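Local atomic coordinates of 3-oxo-tetronate kinase (Salmonella typhimurium, PDB entry 3DQQ), a protein that probably catalyses the ATP-dependent phosphorylation of 3-oxo-tetronate to 3-oxo-tetronate 4-phosphate, as a member of the four-carbon acid sugar kinase family. Residues Phe270-His274 with Ala275-Asp279; Phe411-Arg414 with Ala415-Phe419; Arg183-Leu186 with Ser187-Gln190; Val169-Ala172 with Gln173-Asp176. One frame throughout, in Å; residues are numbered along the deposited sequence.

Interaction 1: residues Phe270-His274 with Ala275-Asp279; sequences FYRQH and APTRD
The guanidinium of Arg272 has the hydroxyl of Thr277 over one face and the carboxylate of Asp279 at its edge. Thr277 OG1 sits 3.4 Å above the guanidinium plane of Arg272, displaced from the centre toward NH1, while Arg272 NH2 reaches Asp279 OD2 at 2.9 Å in a salt bridge. The two charged planes are 19° apart, so the groups are nearly coplanar; the donor meets OD2 on its syn side, somewhat out of the carboxylate plane. The Arg272 chain is bent at chi3 (-35°), which turns its end toward Asp279. The ring of Tyr271 takes the methyl of Ala275 obliquely, with Tyr271 CZ 3.6 Å from Ala275 CB.

These contacts follow the chain as helix 262-271 gives way to strand 277-279. Ala275 N makes a weak hydrogen bond to Tyr271 O, 3.2 Å long, across the turn. The side chains of Arg272 and Thr277 cross at about a right angle. Tyr271 OH hydrogen-bonds to Ala310 O, and its ring packs on Ile413 of helix 411-417. Pro276, just before the strand, and Arg278 within it make backbone hydrogen bonds to Met312 and Ser314 of strand 312-314 in the nucleotide-binding C-terminal domain.

The chemistry divides in two. An apolar pair, Tyr271 with Ala275, lies on the buried side, whereas the charged pair, Arg272 exposed and Asp279 partly so, joins residues seven positions apart, tying the helix end to the edge strand by an ionic link whose strength solvent would be expected to moderate.

Interaction 2: residues Phe411-Arg414 with Ala415-Phe419; sequences FFIR and AQREF
Arg414 and Glu418 form an i to i+4 salt bridge at the end of the C-terminal helix 411-417, which belongs to the nucleotide-binding half of the kinase. Arg414 NH1 stands 2.7 Å from Glu418 OE1, with a bent and weak N-H...O angle of 128°. Glu418 meets the guanidinium at its edge, the two planes 32° apart. The arginine has further partners: its NE pairs with Asp408 and its NH2 with Ile383 O, so three polar groups fix its end.

Backbone bonding is that of an alpha-helix. Ala415 N bonds to Phe411 O at 2.8 Å, and Arg417 N and Glu418 N continue the pattern to Ile413 O and Arg414 O. Ile413 O is gripped twice, because Gln416 N also reaches it, from above the carbonyl plane. Glu418 then leaves helical geometry.

Apolar contact runs along the side of the helix. Ile413 and Arg417 lie side by side pointing the same way, Arg417 CG 3.4 Å from Ile413 CG2, and the bend at chi2 (-90°) folds the guanidinium NH1 back near that methyl, obliquely. Beyond that contact, Arg417 NE pairs with Glu308, while Phe411 and Phe412 pack on Ile358 of strand 356-360. The Phe412 side chain is about 8 Å from that of Ser259, which by similarity binds ATP. At the helix end, Phe419 presents its ring edge to a carbonyl, CD2 lying 3.6 Å from Arg414 O.

Interaction 3: residues Arg183-Leu186 with Ser187-Gln190; sequences RAAL and SRLQ
Arg188 folds back over Ala184 and Ala185 in a contact along one helix, 179-191, on the periphery of the sugar-binding N-terminal domain. One face of its guanidinium covers the backbone of these two alanines: Arg188 NH1 lies 3.6 Å from Ala185 CA, and Arg188 CZ 3.8 Å from the same atom. The side chain leaves with CG anti to the backbone N (chi1 -153°) and bends at chi3, which lays the flat end back along the preceding turn.

Ser187 adds a side-chain hydrogen bond to the carbonyl its own backbone already uses. Its OG donates to Arg183 O at 3.1 Å, while its backbone N donates to the same oxygen at 3.2 Å. The two donors come from opposite faces of the Arg183 carbonyl plane, and the serine's first torsion of -60° swings OG back toward that turn. The oxygen is thus held by two donors, and the serine hydroxyl finds its acceptor within its own helix.

The remaining i to i+4 bonds, Arg188 N to Ala184 O, Leu189 N to Ala185 O and Gln190 N to Leu186 O, are ordinary helix bonds.

Ala185, Leu186 and Leu189 face inward onto Ile170 of strand 167-170, and the two leucines also touch Ala197 of strand 196-199 and Phe111, so the helix covers these two neighbouring parallel strands.

Interaction 4: residues Val169-Ala172 with Gln173-Asp176; sequences VIPA and QTLD
Thr174 packs against Ile170 and Pro171, the residues leading into its helix. Its CB lies 3.4 Å from Pro171 O and 3.9 Å from Ile170 CG2. From there the chain forks: Thr174 CG2, anti to the backbone N, lies 4.0 Å from Ile170 CG2, while OG1 lies over the CG-CD side of the proline ring, 3.6 Å from both Pro171 CD and Pro171 CG. The Ile170 and Thr174 side chains cross at about a right angle, and Ile170 CG2 also touches Leu175 CD1 at 3.9 Å.

Here strand 167-170 passes directly into helix 172-177, with Pro171 at the N-cap position. Pro171, which lacks a backbone N-H, accepts from the first turn through its carbonyl: Thr174 N donates to Pro171 O at 2.8 Å, and Leu175 N makes a weak, long bond to it. Asp176 N closes the next helical step to Ala172 O at 2.9 Å. Ala172 N donates to Asp200 OD2, and Ile170 pairs through its backbone with Val198 of strand 196-199.

The exposed side is polar. Gln173 bends at chi2 (90°) and brings OE1 to 3.8 Å from Pro171 CB, while its NE2 bonds to Tyr126 OH. Asp176 OD1 forms a salt bridge with Arg205 and accepts a hydrogen bond from His206.

How the interactions relate
Interactions 1 and 2 share the nucleotide-binding half and touch: Tyr271 CD2 lies 3.5 Å from Phe412 CB, and Phe270 and Ile413 pack together. Interaction 2 is the most buried of the four; it adds a salt bridge to regular helix bonding, whereas interaction 1 sets its salt bridge across a helix-to-strand turn at the partly exposed edge. Interactions 3 and 4 lie in the sugar-binding half, centres about 12 Å apart, and share Ile170. Both are partly buried, with an apolar side inward and polar residues exposed. Interaction 3 rests on helix bonds, a serine hydroxyl bond and an arginine over the preceding turn; interaction 4 on a helix start and the Ile170-Leu175 packing. The centres of interactions 1 and 3 are about 58 Å apart.

Interaction 1: residues Phe270-His274 with Ala275-Asp279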
loop_
_atom_site.group_PDB
_atom_site.type_symbol
_atom_site.label_atom_id
_atom_site.label_comp_id
_atom_site.label_asym_id
_atom_site.label_seq_id
_atom_site.Cartn_x
_atom_site.Cartn_y
_atom_site.Cartn_z
ATOM N N PHE A 270 18.491 8.475 -1.377
ATOM C CA PHE A 270 19.321 9.683 -1.337
ATOM C C PHE A 270 20.450 9.546 -0.332
ATOM O O PHE A 270 21.620 9.568 -0.702
ATOM C CB PHE A 270 18.446 10.897 -0.995
ATOM C CG PHE A 270 19.212 12.190 -0.857
ATOM C CD1 PHE A 270 19.569 12.924 -1.983
ATOM C CD2 PHE A 270 19.535 12.692 0.410
ATOM C CE1 PHE A 270 20.262 14.125 -1.861
ATOM C CE2 PHE A 270 20.233 13.904 0.555
ATOM C CZ PHE A 270 20.604 14.620 -0.585
ATOM N N TYR A 271 20.079 9.362 0.933
ATOM C CA TYR A 271 21.042 9.249 2.018
ATOM C C TYR A 271 22.140 8.212 1.803
ATOM O O TYR A 271 23.270 8.411 2.273
ATOM C CB TYR A 271 20.333 8.920 3.320
ATOM C CG TYR A 271 21.199 9.079 4.545
ATOM C CD1 TYR A 271 21.565 7.982 5.308
ATOM C CD2 TYR A 271 21.649 10.336 4.939
ATOM C CE1 TYR A 271 22.354 8.124 6.441
ATOM C CE2 TYR A 271 22.437 10.494 6.063
ATOM C CZ TYR A 271 22.795 9.385 6.817
ATOM O OH TYR A 271 23.582 9.545 7.934
ATOM N N ARG A 272 21.830 7.109 1.121
ATOM C CA ARG A 272 22.778 5.979 1.053
ATOM C C ARG A 272 24.019 6.282 0.176
ATOM O O ARG A 272 25.039 5.612 0.265
ATOM C CB ARG A 272 22.066 4.694 0.601
ATOM C CG ARG A 272 22.218 4.398 -0.836
ATOM C CD ARG A 272 21.144 3.494 -1.435
ATOM N NE ARG A 272 20.571 2.413 -0.615
ATOM C CZ ARG A 272 21.213 1.324 -0.219
ATOM N NH1 ARG A 272 22.501 1.161 -0.481
ATOM N NH2 ARG A 272 20.574 0.418 0.487
ATOM N N GLN A 273 23.894 7.306 -0.662
ATOM C CA GLN A 273 25.010 7.878 -1.405
ATOM C C GLN A 273 25.942 8.719 -0.571
ATOM O O GLN A 273 27.024 9.054 -1.028
ATOM C CB GLN A 273 24.459 8.738 -2.524
ATOM C CG GLN A 273 23.791 7.869 -3.548
ATOM C CD GLN A 273 22.944 8.623 -4.505
ATOM O OE1 GLN A 273 21.729 8.640 -4.364
ATOM N NE2 GLN A 273 23.565 9.247 -5.503
ATOM N N HIS A 274 25.532 9.072 0.636
ATOM C CA HIS A 274 26.305 9.979 1.456
ATOM C C HIS A 274 26.836 9.351 2.717
ATOM O O HIS A 274 27.679 9.941 3.383
ATOM C CB HIS A 274 25.460 11.183 1.836
ATOM C CG HIS A 274 24.962 11.948 0.658
ATOM N ND1 HIS A 274 25.693 12.948 0.058
ATOM C CD2 HIS A 274 23.808 11.851 -0.045
ATOM C CE1 HIS A 274 25.013 13.434 -0.966
ATOM N NE2 HIS A 274 23.863 12.789 -1.048
ATOM N N ALA A 275 26.356 8.170 3.066
ATOM C CA ALA A 275 26.745 7.580 4.333
ATOM C C ALA A 275 26.782 6.074 4.205
ATOM O O ALA A 275 26.081 5.511 3.378
ATOM C CB ALA A 275 25.776 8.009 5.427
ATOM N N PRO A 276 27.611 5.419 5.022
ATOM C CA PRO A 276 27.683 3.976 4.980
ATOM C C PRO A 276 26.340 3.406 5.363
ATOM O O PRO A 276 25.734 3.861 6.329
ATOM C CB PRO A 276 28.747 3.625 6.035
ATOM C CG PRO A 276 28.874 4.805 6.885
ATOM C CD PRO A 276 28.492 5.991 6.050
ATOM N N THR A 277 25.858 2.443 4.590
ATOM C CA THR A 277 24.592 1.851 4.897
ATOM C C THR A 277 24.540 0.360 4.684
ATOM O O THR A 277 25.369 -0.215 4.057
ATOM C CB THR A 277 23.419 2.553 4.158
ATOM O OG1 THR A 277 23.057 1.813 3.006
ATOM C CG2 THR A 277 23.756 3.986 3.808
ATOM N N ARG A 278 23.517 -0.259 5.225
ATOM C CA ARG A 278 23.453 -1.688 5.308
ATOM C C ARG A 278 21.975 -2.063 5.296
ATOM O O ARG A 278 21.174 -1.479 6.038
ATOM C CB ARG A 278 24.147 -2.101 6.593
ATOM C CG ARG A 278 24.478 -3.529 6.695
ATOM C CD ARG A 278 25.884 -3.868 6.253
ATOM N NE ARG A 278 26.428 -4.885 7.159
ATOM C CZ ARG A 278 25.930 -6.119 7.307
ATOM N NH1 ARG A 278 24.854 -6.543 6.617
ATOM N NH2 ARG A 278 26.481 -6.936 8.182
ATOM N N ASP A 279 21.616 -2.989 4.405
ATOM C CA ASP A 279 20.241 -3.417 4.218
ATOM C C ASP A 279 19.941 -4.631 5.035
ATOM O O ASP A 279 20.670 -5.583 4.982
ATOM C CB ASP A 279 20.005 -3.789 2.772
ATOM C CG ASP A 279 19.865 -2.580 1.884
ATOM O OD1 ASP A 279 18.837 -1.832 2.039
ATOM O OD2 ASP A 279 20.765 -2.383 1.036
#

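Interaction 2: residues Phe411-Arg414 with Ala415-Phe419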
loop_
_atom_site.group_PDB
_atom_site.type_symbol
_atom_site.label_atom_id
_atom_site.label_comp_id
_atom_site.label_asym_id
_atom_site.label_seq_id
_atom_site.Cartn_x
_atom_site.Cartn_y
_atom_site.Cartn_z
ATOM N N PHE A 411 15.863 14.568 4.370
ATOM C CA PHE A 411 15.575 14.530 5.798
ATOM C C PHE A 411 16.707 13.999 6.673
ATOM O O PHE A 411 17.102 14.650 7.649
ATOM C CB PHE A 411 14.351 13.682 6.042
ATOM C CG PHE A 411 13.989 13.531 7.502
ATOM C CD1 PHE A 411 13.376 14.556 8.188
ATOM C CD2 PHE A 411 14.212 12.340 8.166
ATOM C CE1 PHE A 411 13.029 14.406 9.506
ATOM C CE2 PHE A 411 13.870 12.198 9.468
ATOM C CZ PHE A 411 13.290 13.241 10.145
ATOM N N PHE A 412 17.231 12.829 6.320
ATOM C CA PHE A 412 18.235 12.175 7.144
ATOM C C PHE A 412 19.531 12.972 7.207
ATOM O O PHE A 412 20.295 12.842 8.189
ATOM C CB PHE A 412 18.571 10.773 6.622
ATOM C CG PHE A 412 17.440 9.802 6.646
ATOM C CD1 PHE A 412 16.566 9.743 7.693
ATOM C CD2 PHE A 412 17.291 8.898 5.635
ATOM C CE1 PHE A 412 15.532 8.830 7.708
ATOM C CE2 PHE A 412 16.240 7.959 5.656
ATOM C CZ PHE A 412 15.375 7.935 6.695
ATOM N N ILE A 413 19.814 13.753 6.160
ATOM C CA ILE A 413 20.945 14.677 6.234
ATOM C C ILE A 413 20.581 15.894 7.088
ATOM O O ILE A 413 21.330 16.257 7.987
ATOM C CB ILE A 413 21.442 15.157 4.863
ATOM C CG1 ILE A 413 22.073 14.016 4.099
ATOM C CG2 ILE A 413 22.517 16.174 5.027
ATOM C CD1 ILE A 413 22.847 14.466 2.906
ATOM N N ARG A 414 19.428 16.509 6.831
ATOM C CA ARG A 414 19.109 17.760 7.514
ATOM C C ARG A 414 19.058 17.538 8.993
ATOM O O ARG A 414 19.620 18.330 9.736
ATOM C CB ARG A 414 17.815 18.387 6.994
ATOM C CG ARG A 414 17.966 18.737 5.479
ATOM C CD ARG A 414 16.906 19.703 4.909
ATOM N NE ARG A 414 15.562 19.326 5.353
ATOM C CZ ARG A 414 14.936 19.842 6.413
ATOM N NH1 ARG A 414 15.500 20.783 7.175
ATOM N NH2 ARG A 414 13.718 19.403 6.703
ATOM N N ALA A 415 18.444 16.427 9.401
ATOM C CA ALA A 415 18.378 16.027 10.799
ATOM C C ALA A 415 19.715 16.187 11.517
ATOM O O ALA A 415 19.762 16.457 12.701
ATOM C CB ALA A 415 17.928 14.589 10.880
ATOM N N GLN A 416 20.803 16.008 10.781
ATOM C CA GLN A 416 22.131 16.034 11.342
ATOM C C GLN A 416 22.824 17.360 11.109
ATOM O O GLN A 416 23.428 17.909 12.005
ATOM C CB GLN A 416 22.959 14.923 10.704
ATOM C CG GLN A 416 22.699 13.543 11.262
ATOM C CD GLN A 416 23.407 12.440 10.488
ATOM O OE1 GLN A 416 22.940 11.991 9.447
ATOM N NE2 GLN A 416 24.522 11.993 11.008
ATOM N N ARG A 417 22.748 17.849 9.880
ATOM C CA ARG A 417 23.555 18.984 9.428
ATOM C C ARG A 417 23.039 20.313 9.937
ATOM O O ARG A 417 23.811 21.230 10.201
ATOM C CB ARG A 417 23.569 19.044 7.902
ATOM C CG ARG A 417 24.417 17.987 7.244
ATOM C CD ARG A 417 25.846 18.430 7.024
ATOM N NE ARG A 417 26.616 17.412 6.302
ATOM C CZ ARG A 417 26.460 17.121 5.003
ATOM N NH1 ARG A 417 25.549 17.735 4.228
ATOM N NH2 ARG A 417 27.222 16.184 4.469
ATOM N N GLU A 418 21.724 20.430 10.051
ATOM C CA GLU A 418 21.137 21.637 10.610
ATOM C C GLU A 418 21.012 21.608 12.125
ATOM O O GLU A 418 20.342 22.448 12.681
ATOM C CB GLU A 418 19.797 21.913 9.948
ATOM C CG GLU A 418 20.005 22.320 8.501
ATOM C CD GLU A 418 18.785 22.060 7.611
ATOM O OE1 GLU A 418 17.613 22.267 8.076
ATOM O OE2 GLU A 418 19.003 21.661 6.431
ATOM N N PHE A 419 21.660 20.668 12.801
ATOM C CA PHE A 419 21.597 20.629 14.242
ATOM C C PHE A 419 22.879 20.090 14.785
ATOM O O PHE A 419 23.060 18.917 14.882
ATOM C CB PHE A 419 20.435 19.766 14.688
ATOM C CG PHE A 419 19.134 20.230 14.165
ATOM C CD1 PHE A 419 18.367 21.127 14.883
ATOM C CD2 PHE A 419 18.691 19.820 12.922
ATOM C CE1 PHE A 419 17.159 21.585 14.387
ATOM C CE2 PHE A 419 17.488 20.283 12.416
ATOM C CZ PHE A 419 16.721 21.169 13.162
#

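Interaction 3: residues Arg183-Leu186 with Ser187-Gln190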
loop_
_atom_site.group_PDB
_atom_site.type_symbol
_atom_site.label_atom_id
_atom_site.label_comp_id
_atom_site.label_asym_id
_atom_site.label_seq_id
_atom_site.Cartn_x
_atom_site.Cartn_y
_atom_site.Cartn_z
ATOM N N ARG A 183 -16.957 36.380 21.968
ATOM C CA ARG A 183 -17.282 35.959 23.341
ATOM C C ARG A 183 -18.772 36.149 23.615
ATOM O O ARG A 183 -19.372 35.405 24.354
ATOM C CB ARG A 183 -16.336 36.700 24.280
ATOM C CG ARG A 183 -16.688 36.963 25.681
ATOM C CD ARG A 183 -15.404 37.614 26.259
ATOM N NE ARG A 183 -15.543 38.630 27.315
ATOM C CZ ARG A 183 -16.172 39.802 27.195
ATOM N NH1 ARG A 183 -16.864 40.138 26.087
ATOM N NH2 ARG A 183 -16.153 40.625 28.221
ATOM N N ALA A 184 -19.382 37.110 22.959
ATOM C CA ALA A 184 -20.799 37.315 23.130
ATOM C C ALA A 184 -21.543 36.155 22.474
ATOM O O ALA A 184 -22.476 35.605 23.062
ATOM C CB ALA A 184 -21.220 38.647 22.548
ATOM N N ALA A 185 -21.124 35.765 21.269
ATOM C CA ALA A 185 -21.809 34.703 20.527
ATOM C C ALA A 185 -21.664 33.367 21.302
ATOM O O ALA A 185 -22.591 32.552 21.348
ATOM C CB ALA A 185 -21.268 34.604 19.119
ATOM N N LEU A 186 -20.523 33.169 21.954
ATOM C CA LEU A 186 -20.299 31.963 22.734
ATOM C C LEU A 186 -21.271 31.897 23.880
ATOM O O LEU A 186 -21.940 30.896 24.041
ATOM C CB LEU A 186 -18.857 31.885 23.237
ATOM C CG LEU A 186 -17.859 31.389 22.186
ATOM C CD1 LEU A 186 -16.399 31.750 22.509
ATOM C CD2 LEU A 186 -18.064 29.878 21.994
ATOM N N SER A 187 -21.366 32.961 24.666
ATOM C CA SER A 187 -22.364 33.043 25.736
ATOM C C SER A 187 -23.745 32.806 25.234
ATOM O O SER A 187 -24.544 32.173 25.879
ATOM C CB SER A 187 -22.405 34.421 26.320
ATOM O OG SER A 187 -21.158 34.798 26.863
ATOM N N ARG A 188 -24.052 33.348 24.087
ATOM C CA ARG A 188 -25.386 33.208 23.574
ATOM C C ARG A 188 -25.751 31.740 23.257
ATOM O O ARG A 188 -26.874 31.278 23.556
ATOM C CB ARG A 188 -25.512 34.065 22.339
ATOM C CG ARG A 188 -26.915 34.508 22.090
ATOM C CD ARG A 188 -27.043 35.501 20.860
ATOM N NE ARG A 188 -26.012 36.582 20.791
ATOM C CZ ARG A 188 -25.020 36.629 19.889
ATOM N NH1 ARG A 188 -24.877 35.643 18.974
ATOM N NH2 ARG A 188 -24.149 37.637 19.907
ATOM N N LEU A 189 -24.800 31.009 22.666
ATOM C CA LEU A 189 -25.011 29.600 22.416
ATOM C C LEU A 189 -25.285 28.874 23.736
ATOM O O LEU A 189 -26.132 27.998 23.865
ATOM C CB LEU A 189 -23.808 28.994 21.694
ATOM C CG LEU A 189 -23.631 29.501 20.258
ATOM C CD1 LEU A 189 -22.418 28.916 19.617
ATOM C CD2 LEU A 189 -24.845 29.179 19.448
ATOM N N GLN A 190 -24.577 29.271 24.747
ATOM C CA GLN A 190 -24.693 28.572 25.981
ATOM C C GLN A 190 -26.047 28.813 26.634
ATOM O O GLN A 190 -26.646 27.858 27.084
ATOM C CB GLN A 190 -23.588 29.037 26.869
ATOM C CG GLN A 190 -23.346 28.176 28.025
ATOM C CD GLN A 190 -22.031 28.541 28.652
ATOM O OE1 GLN A 190 -21.258 29.385 28.081
ATOM N NE2 GLN A 190 -21.723 27.892 29.799
#

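Interaction 4: residues Val169-Ala172 with Gln173-Asp176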
loop_
_atom_site.group_PDB
_atom_site.type_symbol
_atom_site.label_atom_id
_atom_site.label_comp_id
_atom_site.label_asym_id
_atom_site.label_seq_id
_atom_site.Cartn_x
_atom_site.Cartn_y
_atom_site.Cartn_z
ATOM N N VAL A 169 -22.436 26.771 16.147
ATOM C CA VAL A 169 -21.379 27.232 15.241
ATOM C C VAL A 169 -21.038 28.697 15.519
ATOM O O VAL A 169 -21.908 29.460 15.781
ATOM C CB VAL A 169 -21.765 27.085 13.743
ATOM C CG1 VAL A 169 -20.632 27.596 12.855
ATOM C CG2 VAL A 169 -22.074 25.632 13.398
ATOM N N ILE A 170 -19.758 29.066 15.534
ATOM C CA ILE A 170 -19.344 30.464 15.500
ATOM C C ILE A 170 -18.722 30.669 14.128
ATOM O O ILE A 170 -17.669 30.167 13.847
ATOM C CB ILE A 170 -18.304 30.816 16.585
ATOM C CG1 ILE A 170 -18.827 30.462 17.971
ATOM C CG2 ILE A 170 -17.934 32.303 16.542
ATOM C CD1 ILE A 170 -19.951 31.263 18.421
ATOM N N PRO A 171 -19.371 31.420 13.268
ATOM C CA PRO A 171 -18.820 31.618 11.917
ATOM C C PRO A 171 -17.646 32.594 11.812
ATOM O O PRO A 171 -17.522 33.517 12.607
ATOM C CB PRO A 171 -20.011 32.196 11.148
ATOM C CG PRO A 171 -20.821 32.858 12.180
ATOM C CD PRO A 171 -20.620 32.165 13.481
ATOM N N ALA A 172 -16.836 32.404 10.779
ATOM C CA ALA A 172 -15.704 33.292 10.438
ATOM C C ALA A 172 -16.027 34.765 10.599
ATOM O O ALA A 172 -15.288 35.537 11.220
ATOM C CB ALA A 172 -15.277 33.026 9.042
ATOM N N GLN A 173 -17.162 35.166 10.071
ATOM C CA GLN A 173 -17.550 36.573 10.177
ATOM C C GLN A 173 -17.601 37.105 11.608
ATOM O O GLN A 173 -17.298 38.279 11.821
ATOM C CB GLN A 173 -18.890 36.802 9.498
ATOM C CG GLN A 173 -18.798 36.757 8.002
ATOM C CD GLN A 173 -19.007 35.381 7.387
ATOM O OE1 GLN A 173 -19.210 34.373 8.097
ATOM N NE2 GLN A 173 -18.960 35.327 6.034
ATOM N N THR A 174 -17.994 36.292 12.591
ATOM C CA THR A 174 -17.992 36.766 13.986
ATOM C C THR A 174 -16.554 36.954 14.499
ATOM O O THR A 174 -16.212 37.939 15.130
ATOM C CB THR A 174 -18.703 35.782 14.884
ATOM O OG1 THR A 174 -20.041 35.594 14.431
ATOM C CG2 THR A 174 -18.712 36.255 16.331
ATOM N N LEU A 175 -15.713 35.975 14.227
ATOM C CA LEU A 175 -14.305 36.069 14.565
ATOM C C LEU A 175 -13.757 37.363 13.981
ATOM O O LEU A 175 -12.979 38.059 14.610
ATOM C CB LEU A 175 -13.570 34.860 13.981
ATOM C CG LEU A 175 -13.317 33.618 14.838
ATOM C CD1 LEU A 175 -14.262 33.409 15.959
ATOM C CD2 LEU A 175 -13.309 32.419 13.948
ATOM N N ASP A 176 -14.180 37.679 12.764
ATOM C CA ASP A 176 -13.739 38.894 12.093
ATOM C C ASP A 176 -14.242 40.137 12.797
ATOM O O ASP A 176 -13.630 41.176 12.713
ATOM C CB ASP A 176 -14.166 38.895 10.602
ATOM C CG ASP A 176 -13.397 37.826 9.747
ATOM O OD1 ASP A 176 -12.223 37.523 10.120
ATOM O OD2 ASP A 176 -13.966 37.275 8.734
#